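Local coordinates for protein alanine racemase (Acinetobacter baumannii, PDB 4QHR) that is an enzyme of the alanine racemase family, with an N-terminal TIM-barrel-type domain, a C-terminal beta domain and a covalently bound pyridoxal phosphate group, at residues 92-97 with 116-121; 120-125 with 150-155. One frame throughout, in Å; residues are numbered along the deposited sequence.

Interaction 1: residues 92-97 with 116-121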
loop_
_atom_site.group_PDB
_atom_site.type_symbol
_atom_site.label_atom_id
_atom_site.label_comp_id
_atom_site.label_asym_id
_atom_site.label_seq_id
_atom_site.Cartn_x
_atom_site.Cartn_y
_atom_site.Cartn_z
ATOM N N GLU A 92 4.772 -25.639 20.426
ATOM C CA GLU A 92 5.071 -25.023 21.725
ATOM C C GLU A 92 4.093 -23.881 21.998
ATOM O O GLU A 92 3.593 -23.720 23.120
ATOM C CB GLU A 92 6.519 -24.541 21.742
ATOM C CG GLU A 92 6.930 -23.617 22.887
ATOM C CD GLU A 92 6.960 -24.288 24.253
ATOM O OE1 GLU A 92 6.841 -23.528 25.231
ATOM O OE2 GLU A 92 7.098 -25.543 24.382
ATOM N N GLN A 93 3.803 -23.119 20.961
ATOM C CA GLN A 93 2.866 -22.027 21.058
ATOM C C GLN A 93 1.396 -22.432 20.945
ATOM O O GLN A 93 0.518 -21.562 20.999
ATOM C CB GLN A 93 3.182 -21.023 19.957
ATOM C CG GLN A 93 4.570 -20.385 20.027
ATOM C CD GLN A 93 4.684 -19.444 21.201
ATOM O OE1 GLN A 93 3.683 -19.057 21.790
ATOM N NE2 GLN A 93 5.897 -19.088 21.554
ATOM N N LYS A 94 1.134 -23.717 20.770
ATOM C CA LYS A 94 -0.225 -24.219 20.543
ATOM C C LYS A 94 -0.942 -23.621 19.298
ATOM O O LYS A 94 -2.090 -23.137 19.379
ATOM C CB LYS A 94 -1.089 -24.030 21.767
ATOM C CG LYS A 94 -0.605 -24.869 22.943
ATOM C CD LYS A 94 -1.530 -24.663 24.131
ATOM C CE LYS A 94 -1.192 -25.634 25.256
ATOM N NZ LYS A 94 -1.312 -24.916 26.573
ATOM N N PHE A 95 -0.264 -23.688 18.171
ATOM C CA PHE A 95 -0.810 -23.272 16.889
ATOM C C PHE A 95 -1.244 -24.520 16.113
ATOM O O PHE A 95 -0.423 -25.395 15.802
ATOM C CB PHE A 95 0.259 -22.560 16.056
ATOM C CG PHE A 95 0.745 -21.258 16.596
ATOM C CD1 PHE A 95 0.082 -20.565 17.538
ATOM C CD2 PHE A 95 1.887 -20.713 16.082
ATOM C CE1 PHE A 95 0.544 -19.375 18.006
ATOM C CE2 PHE A 95 2.367 -19.497 16.535
ATOM C CZ PHE A 95 1.690 -18.835 17.491
ATOM N N GLU A 96 -2.521 -24.637 15.778
ATOM C CA GLU A 96 -2.964 -25.753 15.001
ATOM C C GLU A 96 -2.585 -25.471 13.547
ATOM O O GLU A 96 -2.682 -24.333 13.097
ATOM C CB GLU A 96 -4.464 -25.936 15.124
ATOM C CG GLU A 96 -4.870 -26.305 16.543
ATOM C CD GLU A 96 -6.327 -26.606 16.687
ATOM O OE1 GLU A 96 -7.125 -26.172 15.820
ATOM O OE2 GLU A 96 -6.645 -27.341 17.645
ATOM N N CYS A 97 -2.209 -26.519 12.833
ATOM C CA CYS A 97 -1.743 -26.397 11.471
ATOM C C CYS A 97 -2.715 -26.940 10.479
ATOM O O CYS A 97 -3.220 -28.048 10.644
ATOM C CB CYS A 97 -0.429 -27.157 11.275
ATOM S SG CYS A 97 0.905 -26.457 12.235
ATOM N N ILE A 116 0.115 -34.048 19.178
ATOM C CA ILE A 116 -1.099 -34.634 19.773
ATOM C C ILE A 116 -1.146 -34.385 21.284
ATOM O O ILE A 116 -2.196 -34.040 21.843
ATOM C CB ILE A 116 -1.200 -36.146 19.459
ATOM C CG1 ILE A 116 -1.514 -36.303 17.965
ATOM C CG2 ILE A 116 -2.288 -36.821 20.303
ATOM C CD1 ILE A 116 -1.297 -37.707 17.449
ATOM N N ALA A 117 -0.014 -34.481 21.953
ATOM C CA ALA A 117 -0.032 -34.277 23.403
ATOM C C ALA A 117 -0.419 -32.849 23.750
ATOM O O ALA A 117 -1.034 -32.633 24.785
ATOM C CB ALA A 117 1.302 -34.653 24.009
ATOM N N GLN A 118 -0.097 -31.886 22.886
ATOM C CA GLN A 118 -0.501 -30.489 23.085
ATOM C C GLN A 118 -1.989 -30.257 22.841
ATOM O O GLN A 118 -2.468 -29.181 23.108
ATOM C CB GLN A 118 0.329 -29.521 22.203
ATOM C CG GLN A 118 1.702 -29.190 22.754
ATOM C CD GLN A 118 1.650 -28.270 23.974
ATOM O OE1 GLN A 118 1.080 -28.618 25.011
ATOM N NE2 GLN A 118 2.230 -27.100 23.852
ATOM N N GLY A 119 -2.720 -31.262 22.332
ATOM C CA GLY A 119 -4.136 -31.147 22.176
ATOM C C GLY A 119 -4.519 -30.490 20.880
ATOM O O GLY A 119 -5.608 -29.972 20.775
ATOM N N LEU A 120 -3.631 -30.520 19.890
ATOM C CA LEU A 120 -3.806 -29.679 18.682
ATOM C C LEU A 120 -4.466 -30.499 17.617
ATOM O O LEU A 120 -4.006 -31.625 17.321
ATOM C CB LEU A 120 -2.455 -29.158 18.167
ATOM C CG LEU A 120 -1.706 -28.264 19.160
ATOM C CD1 LEU A 120 -0.260 -28.038 18.662
ATOM C CD2 LEU A 120 -2.412 -26.935 19.377
ATOM N N LYS A 121 -5.501 -29.929 17.008
ATOM C CA LYS A 121 -6.123 -30.546 15.860
ATOM C C LYS A 121 -5.316 -30.241 14.645
ATOM O O LYS A 121 -4.503 -29.294 14.624
ATOM C CB LYS A 121 -7.571 -30.079 15.643
ATOM C CG LYS A 121 -8.463 -30.181 16.888
ATOM C CD LYS A 121 -9.870 -29.615 16.713
ATOM C CE LYS A 121 -9.924 -28.145 16.415
ATOM N NZ LYS A 121 -9.520 -27.247 17.551
#
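Glu96 and Lys121 form the polar half of this contact, where strands 95-99 and 122-125, neighbours in the parallel sheet, begin. The Lys121 ammonium lies on the syn side of the Glu96 carboxylate, with NZ 2.9 Å from OE2 in a salt bridge and a weak hydrogen bond from NZ to OE1. The same OE2 also accepts the Lys121 backbone N-H, at 2.9 Å from N to OE2, in a nearly straight bond that arrives from well above the carboxylate plane (66° out of it). The lysine chain bends at chi3 (-63°), which turns CE back, and again at chi4 (-69°), which brings NZ to the carboxylate that its own N-H already holds. OE1 is taken up by the indole NE1 of Trp123.

The apolar half is built on Leu120, whose CD2 sits 3.6 Å from Lys94 C and also touches Glu96 CG. Its other methyl, CD1, lies 3.9 Å from Phe95 O, a buried carbonyl without a hydrogen-bond partner. Toward the outside, Gln118 and Lys94 cross at about a right angle, with NE2 of the amide 3.7 Å from Lys94 CG; that NE2 bonds to Ile91 O.

Lys94 and Gly119, both at positive phi, each follow a helix in a Schellman motif, and the chain turns there into the residues that meet. With several N-H donors converging on it, the Glu96 carboxylate is fixed in position and would be expected to favour its ionised form.

Interaction 2: residues 120-125 with 150-155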
loop_
_atom_site.group_PDB
_atom_site.type_symbol
_atom_site.label_atom_id
_atom_site.label_comp_id
_atom_site.label_asym_id
_atom_site.label_seq_id
_atom_site.Cartn_x
_atom_site.Cartn_y
_atom_site.Cartn_z
ATOM N N LEU A 120 -3.631 -30.520 19.890
ATOM C CA LEU A 120 -3.806 -29.679 18.682
ATOM C C LEU A 120 -4.466 -30.499 17.617
ATOM O O LEU A 120 -4.006 -31.625 17.321
ATOM C CB LEU A 120 -2.455 -29.158 18.167
ATOM C CG LEU A 120 -1.706 -28.264 19.160
ATOM C CD1 LEU A 120 -0.260 -28.038 18.662
ATOM C CD2 LEU A 120 -2.412 -26.935 19.377
ATOM N N LYS A 121 -5.501 -29.929 17.008
ATOM C CA LYS A 121 -6.123 -30.546 15.860
ATOM C C LYS A 121 -5.316 -30.241 14.645
ATOM O O LYS A 121 -4.503 -29.294 14.624
ATOM C CB LYS A 121 -7.571 -30.079 15.643
ATOM C CG LYS A 121 -8.463 -30.181 16.888
ATOM C CD LYS A 121 -9.870 -29.615 16.713
ATOM C CE LYS A 121 -9.924 -28.145 16.415
ATOM N NZ LYS A 121 -9.520 -27.247 17.551
ATOM N N VAL A 122 -5.524 -31.039 13.610
ATOM C CA VAL A 122 -4.893 -30.789 12.327
ATOM C C VAL A 122 -6.026 -30.463 11.365
ATOM O O VAL A 122 -7.060 -31.180 11.329
ATOM C CB VAL A 122 -4.018 -31.962 11.858
ATOM C CG1 VAL A 122 -4.742 -33.255 11.950
ATOM C CG2 VAL A 122 -3.522 -31.746 10.425
ATOM N N TRP A 123 -5.862 -29.371 10.639
ATOM C CA TRP A 123 -6.842 -28.924 9.657
ATOM C C TRP A 123 -6.423 -29.453 8.274
ATOM O O TRP A 123 -5.349 -29.145 7.797
ATOM C CB TRP A 123 -6.999 -27.398 9.681
ATOM C CG TRP A 123 -7.506 -26.870 10.975
ATOM C CD1 TRP A 123 -6.909 -27.011 12.205
ATOM C CD2 TRP A 123 -8.659 -26.062 11.185
ATOM N NE1 TRP A 123 -7.663 -26.380 13.165
ATOM C CE2 TRP A 123 -8.728 -25.775 12.564
ATOM C CE3 TRP A 123 -9.651 -25.552 10.334
ATOM C CZ2 TRP A 123 -9.757 -25.015 13.119
ATOM C CZ3 TRP A 123 -10.666 -24.814 10.855
ATOM C CH2 TRP A 123 -10.719 -24.522 12.241
ATOM N N VAL A 124 -7.245 -30.300 7.671
ATOM C CA VAL A 124 -6.863 -30.975 6.421
ATOM C C VAL A 124 -7.619 -30.293 5.311
ATOM O O VAL A 124 -8.859 -30.370 5.235
ATOM C CB VAL A 124 -7.153 -32.481 6.467
ATOM C CG1 VAL A 124 -6.686 -33.131 5.185
ATOM C CG2 VAL A 124 -6.482 -33.129 7.682
ATOM N N LYS A 125 -6.870 -29.637 4.432
ATOM C CA LYS A 125 -7.421 -28.743 3.413
ATOM C C LYS A 125 -7.731 -29.526 2.128
ATOM O O LYS A 125 -6.892 -30.205 1.602
ATOM C CB LYS A 125 -6.417 -27.603 3.152
ATOM C CG LYS A 125 -6.680 -26.602 1.998
ATOM C CD LYS A 125 -7.979 -25.820 2.097
ATOM C CE LYS A 125 -7.931 -24.443 1.374
ATOM N NZ LYS A 125 -8.190 -24.550 -0.082
ATOM N N GLU A 150 -3.377 -42.580 13.216
ATOM C CA GLU A 150 -2.203 -42.114 13.975
ATOM C C GLU A 150 -2.501 -41.383 15.277
ATOM O O GLU A 150 -1.587 -41.055 15.978
ATOM C CB GLU A 150 -1.308 -41.226 13.080
ATOM C CG GLU A 150 -0.633 -41.963 11.935
ATOM C CD GLU A 150 0.448 -42.923 12.408
ATOM O OE1 GLU A 150 0.961 -42.763 13.548
ATOM O OE2 GLU A 150 0.746 -43.867 11.658
ATOM N N GLY A 151 -3.768 -41.117 15.591
ATOM C CA GLY A 151 -4.180 -40.503 16.848
ATOM C C GLY A 151 -4.580 -39.024 16.773
ATOM O O GLY A 151 -4.869 -38.406 17.819
ATOM N N PHE A 152 -4.662 -38.470 15.568
ATOM C CA PHE A 152 -5.020 -37.074 15.385
ATOM C C PHE A 152 -6.524 -36.834 15.392
ATOM O O PHE A 152 -7.317 -37.661 14.946
ATOM C CB PHE A 152 -4.484 -36.499 14.073
ATOM C CG PHE A 152 -2.998 -36.338 14.007
ATOM C CD1 PHE A 152 -2.377 -35.156 14.448
ATOM C CD2 PHE A 152 -2.210 -37.326 13.504
ATOM C CE1 PHE A 152 -0.997 -34.996 14.351
ATOM C CE2 PHE A 152 -0.826 -37.159 13.397
ATOM C CZ PHE A 152 -0.230 -35.999 13.845
ATOM N N THR A 153 -6.897 -35.646 15.850
ATOM C CA THR A 153 -8.241 -35.132 15.667
ATOM C C THR A 153 -8.135 -34.155 14.510
ATOM O O THR A 153 -7.315 -33.196 14.540
ATOM C CB THR A 153 -8.782 -34.433 16.924
ATOM O OG1 THR A 153 -8.944 -35.404 17.980
ATOM C CG2 THR A 153 -10.121 -33.730 16.670
ATOM N N CYS A 154 -8.949 -34.408 13.501
ATOM C CA CYS A 154 -8.919 -33.664 12.237
ATOM C C CYS A 154 -10.048 -32.657 12.088
ATOM O O CYS A 154 -11.143 -32.796 12.700
ATOM C CB CYS A 154 -9.065 -34.634 11.056
ATOM S SG CYS A 154 -7.722 -35.773 10.879
ATOM N N VAL A 155 -9.820 -31.646 11.257
ATOM C CA VAL A 155 -10.898 -30.767 10.805
ATOM C C VAL A 155 -10.844 -30.746 9.296
ATOM O O VAL A 155 -9.832 -30.355 8.758
ATOM C CB VAL A 155 -10.743 -29.324 11.315
ATOM C CG1 VAL A 155 -11.865 -28.456 10.788
ATOM C CG2 VAL A 155 -10.670 -29.290 12.816
HETATM O O HOH W 1 -5.005 -34.113 17.347
#
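With Val155 CG1 anti to its backbone N (chi1 179°) and Trp123 CG beside its own N (chi1 -62°), the paired residues lie side by side, pointing the same way, on one face of the sheet. CG1 stands over the face of the six-membered ring in a CH-pi contact, 4.0 Å from its centroid. The other Val155 methyl, CG2, packs against the aliphatic part of Lys121, 3.8 Å from its CE.

On the face of Val122 and Cys154, Val122 CG1 touches Cys154 SG, and it also meets Phe152 CB, from the loop before the strand, at 3.9 Å; the side chains of Val122 and Phe152 cross at about a right angle.

Parallel backbone pairing joins the strands. Val122 N donates to Thr153 O at 3.0 Å, Val122 O accepts from Val155 N at 2.8 Å, and Val124 N donates to Val155 O. Just before the ladder, a water bridges Leu120 O and Thr153 N.

The pairing links the two strands of a beta-alpha-beta unit whose connecting helix, 139-149, packs through Leu147 on Val124, Phe152 and Cys154. Helices 102-110 and 112-117 also touch Val122 and Phe152, while strand 95-99 flanks 122-125 on its other edge.

Following the chain from the N terminus, strand 95-99 leads through helices 102-110 and 112-117 to residues 116-121, where interaction 1 closes the first loop. Residues 120 and 121 belong to both contacts. Strand 122-125 then runs on through helix 139-149 to residues 150-155, where interaction 2 closes the second. The two loops are consecutive, overlapping at this shared corner without enclosing each other. Together they tie strands 95-99, 122-125 and 154-157 into successive positions of the parallel barrel sheet. A probable hydrogen bond from Trp123 N to Cys97 O joins them directly, while Ile116 CD1 packs against the Glu150-Gly151 turn at the end of helix 139-149.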